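Local atomic coordinates of phytase (Debaryomyces castellii, PDB entry 2GFI), a protein that hydrolyses phytate (inositol hexakisphosphate) as a 3-phytase of the histidine acid phosphatase family, releasing phosphate. Residues A[120-125]-A[263-268]; A[257-262]-A[278-283]. All coordinates share one frame; numbering follows the deposited sequence.

Interaction 1. Residues A[120-125]-A[263-268]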
# COMPACT_ATOMS: atom_id res chain seq x y z
N LYS A 120 13.85 -2.52 -29.39
CA LYS A 120 13.24 -3.81 -29.01
C LYS A 120 12.45 -3.68 -27.73
O LYS A 120 12.77 -2.87 -26.85
CB LYS A 120 14.31 -4.88 -28.76
CG LYS A 120 15.32 -5.13 -29.89
CD LYS A 120 14.71 -5.62 -31.18
CE LYS A 120 15.79 -6.24 -32.09
NZ LYS A 120 16.57 -5.14 -32.71
N GLU A 121 11.45 -4.54 -27.60
CA GLU A 121 10.77 -4.72 -26.33
C GLU A 121 11.79 -5.15 -25.32
O GLU A 121 12.68 -5.94 -25.63
CB GLU A 121 9.71 -5.83 -26.47
CG GLU A 121 8.46 -5.41 -27.24
CD GLU A 121 7.74 -4.33 -26.49
OE1 GLU A 121 7.06 -4.66 -25.50
OE2 GLU A 121 7.86 -3.13 -26.87
N THR A 122 11.68 -4.65 -24.10
CA THR A 122 12.39 -5.30 -22.99
C THR A 122 11.61 -6.58 -22.68
O THR A 122 10.38 -6.62 -22.80
CB THR A 122 12.40 -4.39 -21.78
OG1 THR A 122 11.11 -3.73 -21.71
CG2 THR A 122 13.45 -3.22 -21.97
N SER A 123 12.33 -7.62 -22.27
CA SER A 123 11.72 -8.90 -22.03
C SER A 123 12.59 -9.57 -20.99
O SER A 123 13.67 -9.09 -20.74
CB SER A 123 11.75 -9.76 -23.30
OG SER A 123 13.10 -10.11 -23.56
N PRO A 124 12.11 -10.65 -20.36
CA PRO A 124 12.93 -11.44 -19.46
C PRO A 124 14.24 -11.88 -20.10
O PRO A 124 15.19 -12.20 -19.41
CB PRO A 124 12.04 -12.66 -19.22
CG PRO A 124 10.69 -12.14 -19.25
CD PRO A 124 10.72 -11.13 -20.39
N LYS A 125 14.26 -11.90 -21.42
CA LYS A 125 15.40 -12.43 -22.18
C LYS A 125 16.52 -11.38 -22.36
O LYS A 125 17.69 -11.72 -22.34
CB LYS A 125 14.85 -12.95 -23.51
CG LYS A 125 15.82 -13.62 -24.44
CD LYS A 125 15.07 -13.84 -25.75
CE LYS A 125 15.82 -14.75 -26.69
NZ LYS A 125 14.99 -14.91 -27.92
N LEU A 263 15.07 3.09 -16.36
CA LEU A 263 14.00 2.51 -15.56
C LEU A 263 13.37 1.29 -16.29
O LEU A 263 13.34 0.19 -15.72
CB LEU A 263 12.95 3.59 -15.23
CG LEU A 263 11.70 3.17 -14.43
CD1 LEU A 263 12.06 2.62 -13.05
CD2 LEU A 263 10.83 4.42 -14.27
N ASN A 264 12.93 1.47 -17.53
CA ASN A 264 12.43 0.35 -18.34
C ASN A 264 13.43 -0.80 -18.38
O ASN A 264 13.10 -1.96 -18.12
CB ASN A 264 12.19 0.78 -19.79
CG ASN A 264 11.01 1.66 -19.94
OD1 ASN A 264 10.30 1.91 -18.98
ND2 ASN A 264 10.79 2.13 -21.15
N VAL A 265 14.67 -0.47 -18.68
CA VAL A 265 15.66 -1.51 -18.94
C VAL A 265 16.16 -2.20 -17.69
O VAL A 265 16.30 -3.43 -17.67
CB VAL A 265 16.82 -0.95 -19.79
CG1 VAL A 265 17.99 -1.97 -19.83
CG2 VAL A 265 16.30 -0.62 -21.20
N LYS A 266 16.47 -1.42 -16.66
CA LYS A 266 17.14 -1.90 -15.45
C LYS A 266 16.18 -2.08 -14.27
O LYS A 266 16.49 -2.81 -13.33
CB LYS A 266 18.21 -0.89 -15.02
CG LYS A 266 19.27 -0.59 -16.09
CD LYS A 266 20.15 -1.81 -16.43
CE LYS A 266 21.07 -2.17 -15.27
NZ LYS A 266 22.06 -3.17 -15.82
N GLY A 267 15.04 -1.40 -14.30
CA GLY A 267 14.08 -1.50 -13.22
C GLY A 267 14.27 -0.44 -12.18
O GLY A 267 13.54 -0.40 -11.20
N ALA A 268 15.27 0.42 -12.41
CA ALA A 268 15.66 1.53 -11.53
C ALA A 268 16.70 2.35 -12.26
O ALA A 268 17.53 1.83 -13.00
CB ALA A 268 16.24 1.04 -10.19
O HOH W 1 10.85 -2.14 -19.53
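With CG2 anti to the carbonyl carbon in both residues, Thr122 and Val265 turn a methyl toward each other; the same rotation of Thr122 (chi1 39°) sets OG1 between its backbone N and carbonyl carbon. A loop here lies against the C-terminal end of helix 249-266 of a histidine acid phosphatase, illustrating how one threonine can serve an apolar and a polar partner at once. Its CG2 lies 3.9 Å from Val265 CG2, the two side chains crossing at about a right angle, and 4.1 Å from Asn264 O. Tyr74 packs against both Thr122 and Val265. The hydroxyl reaches the Asn264 carbonyl indirectly: a water sits 2.7 Å from Thr122 OG1 and donates to Asn264 O, also at 2.7 Å. OG1 is further held by Gly133 N, so the buried hydroxyl joins the start of helix 133-148 directly and helix 249-266 through the water. The side chain of Asn264 lies about 8 Å from that of His70, the predicted nucleophile; its ND2 donates to Ala40 O and Arg73 O. Beyond Val265 the helix ends at Gly267, where at a phi of 93° a CB would be jammed against the carbonyl O of Lys266; Gly267 N donates to Leu263 O at 2.7 Å. In the loop segment, an ST turn has Lys125 N donating to Ser123 OG over 3.0 Å.

Interaction 2. Residues A[257-262]-A[278-283]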
# COMPACT_ATOMS: atom_id res chain seq x y z
N GLY A 257 14.51 11.22 -20.71
CA GLY A 257 14.30 9.97 -21.45
C GLY A 257 15.26 8.88 -20.98
O GLY A 257 14.91 7.70 -20.84
N TYR A 258 16.50 9.27 -20.72
CA TYR A 258 17.49 8.33 -20.25
C TYR A 258 16.97 7.67 -18.96
O TYR A 258 17.00 6.45 -18.82
CB TYR A 258 18.79 9.13 -20.01
CG TYR A 258 20.03 8.31 -19.76
CD1 TYR A 258 21.16 8.43 -20.60
CD2 TYR A 258 20.11 7.43 -18.66
CE1 TYR A 258 22.32 7.71 -20.36
CE2 TYR A 258 21.26 6.71 -18.42
CZ TYR A 258 22.36 6.85 -19.27
OH TYR A 258 23.50 6.10 -19.02
N CYS A 259 16.52 8.50 -18.02
CA CYS A 259 15.86 8.05 -16.80
C CYS A 259 14.71 7.05 -17.13
O CYS A 259 14.68 5.93 -16.62
CB CYS A 259 15.33 9.28 -16.03
SG CYS A 259 13.91 8.99 -14.96
N ALA A 260 13.80 7.48 -18.00
CA ALA A 260 12.64 6.66 -18.37
C ALA A 260 13.08 5.34 -18.95
O ALA A 260 12.60 4.30 -18.53
CB ALA A 260 11.74 7.40 -19.32
N TYR A 261 14.03 5.38 -19.89
CA TYR A 261 14.58 4.16 -20.46
C TYR A 261 15.41 3.30 -19.57
O TYR A 261 15.30 2.10 -19.65
CB TYR A 261 15.22 4.42 -21.84
CG TYR A 261 14.09 4.68 -22.77
CD1 TYR A 261 13.32 3.62 -23.22
CD2 TYR A 261 13.72 5.97 -23.10
CE1 TYR A 261 12.24 3.83 -24.03
CE2 TYR A 261 12.62 6.20 -23.93
CZ TYR A 261 11.89 5.10 -24.38
OH TYR A 261 10.80 5.29 -25.18
N GLU A 262 16.26 3.87 -18.72
CA GLU A 262 17.02 3.05 -17.80
C GLU A 262 16.11 2.36 -16.77
O GLU A 262 16.35 1.21 -16.36
CB GLU A 262 18.05 3.91 -17.05
CG GLU A 262 19.01 3.07 -16.23
CD GLU A 262 20.19 3.88 -15.75
OE1 GLU A 262 19.97 4.98 -15.19
OE2 GLU A 262 21.34 3.42 -15.93
N GLU A 278 9.50 19.49 -9.75
CA GLU A 278 9.18 20.66 -10.53
C GLU A 278 9.80 20.58 -11.95
O GLU A 278 9.21 21.02 -12.90
CB GLU A 278 9.56 21.89 -9.73
CG GLU A 278 9.77 23.15 -10.55
CD GLU A 278 9.92 24.39 -9.69
OE1 GLU A 278 10.52 24.31 -8.59
OE2 GLU A 278 9.41 25.44 -10.13
N GLU A 279 10.97 19.95 -12.08
CA GLU A 279 11.59 19.78 -13.38
C GLU A 279 10.89 18.71 -14.17
O GLU A 279 10.63 18.90 -15.36
CB GLU A 279 13.09 19.49 -13.23
CG GLU A 279 13.84 20.71 -12.77
CD GLU A 279 15.10 20.45 -11.96
OE1 GLU A 279 15.43 19.28 -11.59
OE2 GLU A 279 15.76 21.48 -11.65
N PHE A 280 10.57 17.58 -13.54
CA PHE A 280 9.81 16.53 -14.20
C PHE A 280 8.50 17.06 -14.73
O PHE A 280 8.07 16.72 -15.83
CB PHE A 280 9.47 15.40 -13.22
CG PHE A 280 10.58 14.48 -12.94
CD1 PHE A 280 11.11 13.69 -13.95
CD2 PHE A 280 11.07 14.35 -11.65
CE1 PHE A 280 12.17 12.79 -13.68
CE2 PHE A 280 12.11 13.48 -11.37
CZ PHE A 280 12.67 12.70 -12.39
N ILE A 281 7.81 17.87 -13.92
CA ILE A 281 6.49 18.37 -14.32
C ILE A 281 6.58 19.29 -15.56
O ILE A 281 5.70 19.27 -16.45
CB ILE A 281 5.84 19.07 -13.11
CG1 ILE A 281 5.39 18.02 -12.08
CG2 ILE A 281 4.72 19.95 -13.54
CD1 ILE A 281 5.05 18.61 -10.68
N GLN A 282 7.64 20.09 -15.64
CA GLN A 282 7.83 20.96 -16.79
C GLN A 282 8.29 20.15 -17.98
O GLN A 282 7.81 20.33 -19.10
CB GLN A 282 8.82 22.07 -16.49
CG GLN A 282 8.22 23.10 -15.59
CD GLN A 282 9.27 23.96 -14.96
OE1 GLN A 282 9.95 23.52 -14.02
NE2 GLN A 282 9.41 25.17 -15.44
N TYR A 283 9.22 19.22 -17.73
CA TYR A 283 9.56 18.28 -18.77
C TYR A 283 8.30 17.61 -19.32
O TYR A 283 8.11 17.56 -20.55
CB TYR A 283 10.53 17.21 -18.30
CG TYR A 283 10.75 16.18 -19.41
CD1 TYR A 283 11.60 16.46 -20.49
CD2 TYR A 283 10.11 14.94 -19.37
CE1 TYR A 283 11.83 15.53 -21.50
CE2 TYR A 283 10.32 14.00 -20.36
CZ TYR A 283 11.18 14.31 -21.43
OH TYR A 283 11.41 13.38 -22.42
O HOH W 2 14.09 13.14 -22.81
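Cys259 and Phe280 form the apolar side of a helix-helix contact between 257-262 and 278-283, a worked case of two helices that meet through the ends of side chains and a water, not through close backbones. The nearest CA atoms, those of Gly257 and Tyr283, are 9.9 Å apart. Cys259 points its CB toward the partner helix, and SG comes to the edge of the Phe280 ring, near its plane, 4.4 Å from CE1. The CB of Phe280 leaves the backbone to one side, and the ring end comes nearer. Phe256, one residue before the segment, thickens this part: it stacks with Tyr283 and meets Phe280 with the planes at about 75°. The Tyr283 side is looser and is bridged by one water; Tyr283 is itself partly exposed. With CG anti to the backbone N (chi1 175°), it extends its phenol across to Gly257, but OH stops 4.1 Å from Gly257 N. The water accepts from Gly257 N at 2.9 Å and lies 2.7 Å from Tyr283 OH. On the far flank of helix 277-295, Glu278 OE1 accepts from Gly407 N of the third subunit, another copy of the protein, and Ile281 and Gln282 pack on its Phe408. The direct contact is thus dispersive at Cys259 and Phe280 and water-mediated at Gly257 and Tyr283, while the disulfide from Cys259 to Cys272 ties the first helix to the connection leading to the second.

Overall arrangement
Interactions 1 and 2 both use helix 249-266, at successive levels: 257-262 faces helix 277-295, while 263-268 ends the helix against the loop 120-125. Their centres lie about 17 Å apart, and they touch where Ala268 O packs 3.8 Å from Glu262 CG. Both are buried at the contact, with partly exposed Tyr283 the exception. Interaction 1 pairs two methyls beside a hydroxyl and an amide bonded to neighbouring loops and the start of helix 133-148, whereas interaction 2 sets sulfur and aromatic rings between helices. At their margins Lys125 forms a salt bridge with Asp183 of the second subunit and Glu278 a hydrogen bond with Gly407 of the third.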